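Side-chain contacts in VompD (Bartonella quintana, PDB 4LGO), which probably mediates bacterial adhesion as a trimeric autotransporter adhesin of the outer membrane, of which this chain is an N-terminal domain: residues Arg77-Gly81 and Lys82-Ser86; Asp121-Asn124 and Val125-Asn129. One frame throughout, in Å; residues are numbered along the deposited sequence.

Contact 1 (Arg77-Gly81 and Lys82-Ser86)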
# COMPACT_ATOMS: atom_id res chain seq x y z
N ARG A 77 1.84 2.63 -7.49
CA ARG A 77 0.64 3.29 -6.96
C ARG A 77 -0.23 2.31 -6.20
O ARG A 77 -0.40 1.17 -6.63
CB ARG A 77 -0.23 3.82 -8.09
CG ARG A 77 0.40 4.85 -9.03
CD ARG A 77 0.08 6.26 -8.60
NE ARG A 77 -1.30 6.62 -8.92
CZ ARG A 77 -2.32 6.63 -8.06
NH1 ARG A 77 -2.16 6.34 -6.76
NH2 ARG A 77 -3.52 6.97 -8.49
N VAL A 78 -0.77 2.75 -5.07
CA VAL A 78 -1.89 2.06 -4.41
C VAL A 78 -3.09 3.00 -4.42
O VAL A 78 -2.96 4.15 -4.04
CB VAL A 78 -1.58 1.64 -2.94
CG1 VAL A 78 -2.81 0.91 -2.36
CG2 VAL A 78 -0.30 0.82 -2.87
N ILE A 79 -4.25 2.52 -4.89
CA ILE A 79 -5.47 3.30 -4.90
C ILE A 79 -6.47 2.61 -3.96
O ILE A 79 -6.81 1.46 -4.16
CB ILE A 79 -6.09 3.40 -6.31
CG1 ILE A 79 -5.08 3.97 -7.32
CG2 ILE A 79 -7.36 4.25 -6.28
CD1 ILE A 79 -5.56 3.92 -8.76
N ALA A 80 -6.88 3.31 -2.92
CA ALA A 80 -7.90 2.79 -2.00
C ALA A 80 -8.95 3.86 -1.84
O ALA A 80 -8.84 4.72 -0.95
CB ALA A 80 -7.26 2.42 -0.67
N GLY A 81 -9.94 3.84 -2.74
CA GLY A 81 -10.90 4.93 -2.82
C GLY A 81 -10.20 6.24 -3.14
O GLY A 81 -9.39 6.31 -4.06
N LYS A 82 -10.47 7.27 -2.34
CA LYS A 82 -9.83 8.58 -2.57
C LYS A 82 -8.43 8.66 -1.98
O LYS A 82 -7.78 9.68 -2.15
CB LYS A 82 -10.69 9.74 -2.05
CG LYS A 82 -11.03 9.71 -0.58
CD LYS A 82 -12.20 10.66 -0.32
CE LYS A 82 -12.50 10.78 1.17
NZ LYS A 82 -13.39 9.68 1.64
N ALA A 83 -7.99 7.64 -1.25
CA ALA A 83 -6.62 7.61 -0.71
C ALA A 83 -5.64 6.98 -1.71
O ALA A 83 -5.86 5.89 -2.23
CB ALA A 83 -6.57 6.84 0.59
N ASN A 84 -4.56 7.70 -1.99
CA ASN A 84 -3.57 7.28 -2.98
C ASN A 84 -2.15 7.31 -2.45
O ASN A 84 -1.71 8.30 -1.86
CB ASN A 84 -3.62 8.22 -4.20
CG ASN A 84 -4.84 7.99 -5.02
OD1 ASN A 84 -4.81 7.20 -5.97
ND2 ASN A 84 -5.95 8.61 -4.63
N VAL A 85 -1.45 6.21 -2.65
CA VAL A 85 -0.01 6.15 -2.40
C VAL A 85 0.71 6.15 -3.75
O VAL A 85 0.33 5.42 -4.67
CB VAL A 85 0.38 4.89 -1.62
CG1 VAL A 85 1.88 4.85 -1.41
CG2 VAL A 85 -0.31 4.83 -0.27
N SER A 86 1.78 6.94 -3.88
CA SER A 86 2.52 6.99 -5.13
C SER A 86 3.93 7.41 -4.82
O SER A 86 4.23 7.70 -3.67
CB SER A 86 1.91 8.01 -6.07
OG SER A 86 2.20 9.32 -5.71
O HOH W 1 -8.37 7.83 -5.82

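Contact 2 (Asp121-Asn124 and Val125-Asn129)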
# COMPACT_ATOMS: atom_id res chain seq x y z
N ASP A 121 9.60 23.43 15.27
CA ASP A 121 8.34 22.78 15.62
C ASP A 121 7.14 23.69 15.34
O ASP A 121 7.22 24.91 15.50
CB ASP A 121 8.29 22.38 17.11
CG ASP A 121 9.25 21.27 17.49
OD1 ASP A 121 9.81 20.56 16.63
OD2 ASP A 121 9.45 21.08 18.72
N ALA A 122 6.02 23.12 14.90
CA ALA A 122 4.79 23.88 14.76
C ALA A 122 4.36 24.41 16.12
O ALA A 122 4.67 23.81 17.14
CB ALA A 122 3.69 23.01 14.19
N VAL A 123 3.62 25.52 16.11
CA VAL A 123 3.00 26.04 17.33
C VAL A 123 1.49 25.85 17.30
O VAL A 123 0.85 25.82 16.24
CB VAL A 123 3.33 27.51 17.59
CG1 VAL A 123 4.82 27.66 17.91
CG2 VAL A 123 2.95 28.36 16.43
N ASN A 124 0.90 25.75 18.50
CA ASN A 124 -0.53 25.66 18.59
C ASN A 124 -1.14 26.96 19.16
O ASN A 124 -0.43 27.92 19.54
CB ASN A 124 -0.95 24.40 19.33
CG ASN A 124 -0.46 24.35 20.76
OD1 ASN A 124 -0.37 25.38 21.44
ND2 ASN A 124 -0.19 23.16 21.25
N VAL A 125 -2.46 27.00 19.12
CA VAL A 125 -3.23 28.12 19.59
C VAL A 125 -2.90 28.43 21.04
O VAL A 125 -2.82 29.60 21.40
CB VAL A 125 -4.73 27.87 19.40
CG1 VAL A 125 -5.56 28.92 20.14
CG2 VAL A 125 -5.06 27.84 17.90
N SER A 126 -2.71 27.40 21.87
CA SER A 126 -2.37 27.67 23.29
C SER A 126 -1.09 28.51 23.42
O SER A 126 -0.97 29.37 24.29
CB SER A 126 -2.25 26.38 24.11
OG SER A 126 -0.97 25.76 24.00
N GLN A 127 -0.14 28.27 22.52
CA GLN A 127 1.10 28.98 22.53
C GLN A 127 0.91 30.40 22.02
O GLN A 127 1.54 31.31 22.55
CB GLN A 127 2.15 28.20 21.70
CG GLN A 127 2.54 26.90 22.38
CD GLN A 127 3.55 26.10 21.59
OE1 GLN A 127 3.24 25.56 20.53
NE2 GLN A 127 4.76 25.99 22.14
N LEU A 128 0.07 30.59 21.00
CA LEU A 128 -0.28 31.93 20.49
C LEU A 128 -0.97 32.72 21.60
O LEU A 128 -0.64 33.88 21.83
CB LEU A 128 -1.15 31.85 19.23
CG LEU A 128 -1.62 33.18 18.63
CD1 LEU A 128 -0.43 34.05 18.27
CD2 LEU A 128 -2.53 32.97 17.43
N ASN A 129 -1.87 32.06 22.34
CA ASN A 129 -2.51 32.69 23.51
C ASN A 129 -1.51 33.02 24.64
O ASN A 129 -1.66 34.08 25.28
CB ASN A 129 -3.66 31.83 24.06
CG ASN A 129 -4.84 31.76 23.10
OD1 ASN A 129 -4.99 32.60 22.21
ND2 ASN A 129 -5.71 30.77 23.30

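Contact 1 (Arg77-Gly81 and Lys82-Ser86)
Val-78 and Val-85 face each other in a two-residue beta hairpin, strands 77-80 and 83-86 joined by a type II' turn with Gly-81 and Lys-82 at its corners; it is the first hairpin of a five-stranded meander consistent with a GIN-type head domain. They form a hydrogen-bonded antiparallel pair: Val-78 N reaches Val-85 O at 2.9 Å, and Val-78 O takes the return bond. On the tightly packed face Val-78 CB lies 4.0 Å from Val-85 CB, beside the pair Ala-80 and Ala-83. These side chains are buried in the trimer: Val-78 meets Val-78 of the third subunit, and Val-85 meets Phe-90 of the second. Gly-81 takes up the positive phi (60°) that the first corner of this turn requires.

The other face, with Arg-77, Ile-79, Asn-84 and Ser-86, is looser, more polar and partly exposed. Arg-77 bends at chi2 and chi3, which carries its guanidinium diagonally across to Asn-84 on the partner strand, and it grips OD1 end-on with both terminal nitrogens. Arg-77 NH2 stands 2.8 Å from Asn-84 OD1 but above the amide plane, whereas NH1 lies in that plane on a lone pair, the guanidinium and amide planes being 49° apart. Ile-79 runs alongside the same amide. A water bridges the turn and strand 83-86, donating to Gly-81 O at 2.5 Å and accepting from Asn-84 ND2 at 2.8 Å.

Contact 2 (Asp121-Asn124 and Val125-Asn129)
Asn-124 OD1 is gripped by two groups of the helix that starts just after it: the hydroxyl of Ser-126, whose OG donates to it at 2.7 Å, and the backbone of Gln-127, whose N lies 3.1 Å from OD1. The hydroxyl comes in tilted 30° from the carbonyl plane, while the amide approaches nearly end-on to the C=O bond. Asn-124 is thus the N-cap of helix 125-134. Its chi1 of 62° sets CG between its own backbone N and carbonyl carbon, folding the amide back over the first turn. Gln-127 supplies the reciprocal bond: its OE1 receives Asn-124 N at 3.1 Å, in the carbonyl plane and on a lone pair, which completes a capping box. The same OE1 rests against Val-123, 3.5 Å from its CB. Leu-128 N donates to Asn-124 O at 3.1 Å, the first i to i+4 bond of the helix.

The side-chain amide nitrogens of both residues are also engaged, Asn-124 ND2 by Val-113 O and Asn-115 OD1, and Gln-127 NE2 by Gly-116 O, so the cap is tied to the preceding loop. Strand 108-113 thereby meets the start of the helix, consistent with the neck of YadA-like adhesins, where the beta head gives way to the coiled stalk. Around the trimer, Val-123 packs on Val-123 of the second subunit, and Leu-128 on Leu-128 of the third.

Overall arrangement
From the N terminus the chain passes two separate antiparallel strand pairs before reaching contact 1, which closes the tight turn between strands 77-80 and 83-86 and opens a five-stranded meander. Through strand 77-80 that sheet runs on into the second subunit by a parallel ladder. After strands 89-92, 97-99 and 102-106, strand 108-113 and a loop lead to contact 2, where the final helix begins. The contacts follow in series, neither nested nor crossed, with centres about 32 Å apart and nearest atoms about 22 Å apart. Both touch the second subunit: residues 77-86 belong to the sheet that continues across the subunit interface, and 121-129 to the transition into the stalk.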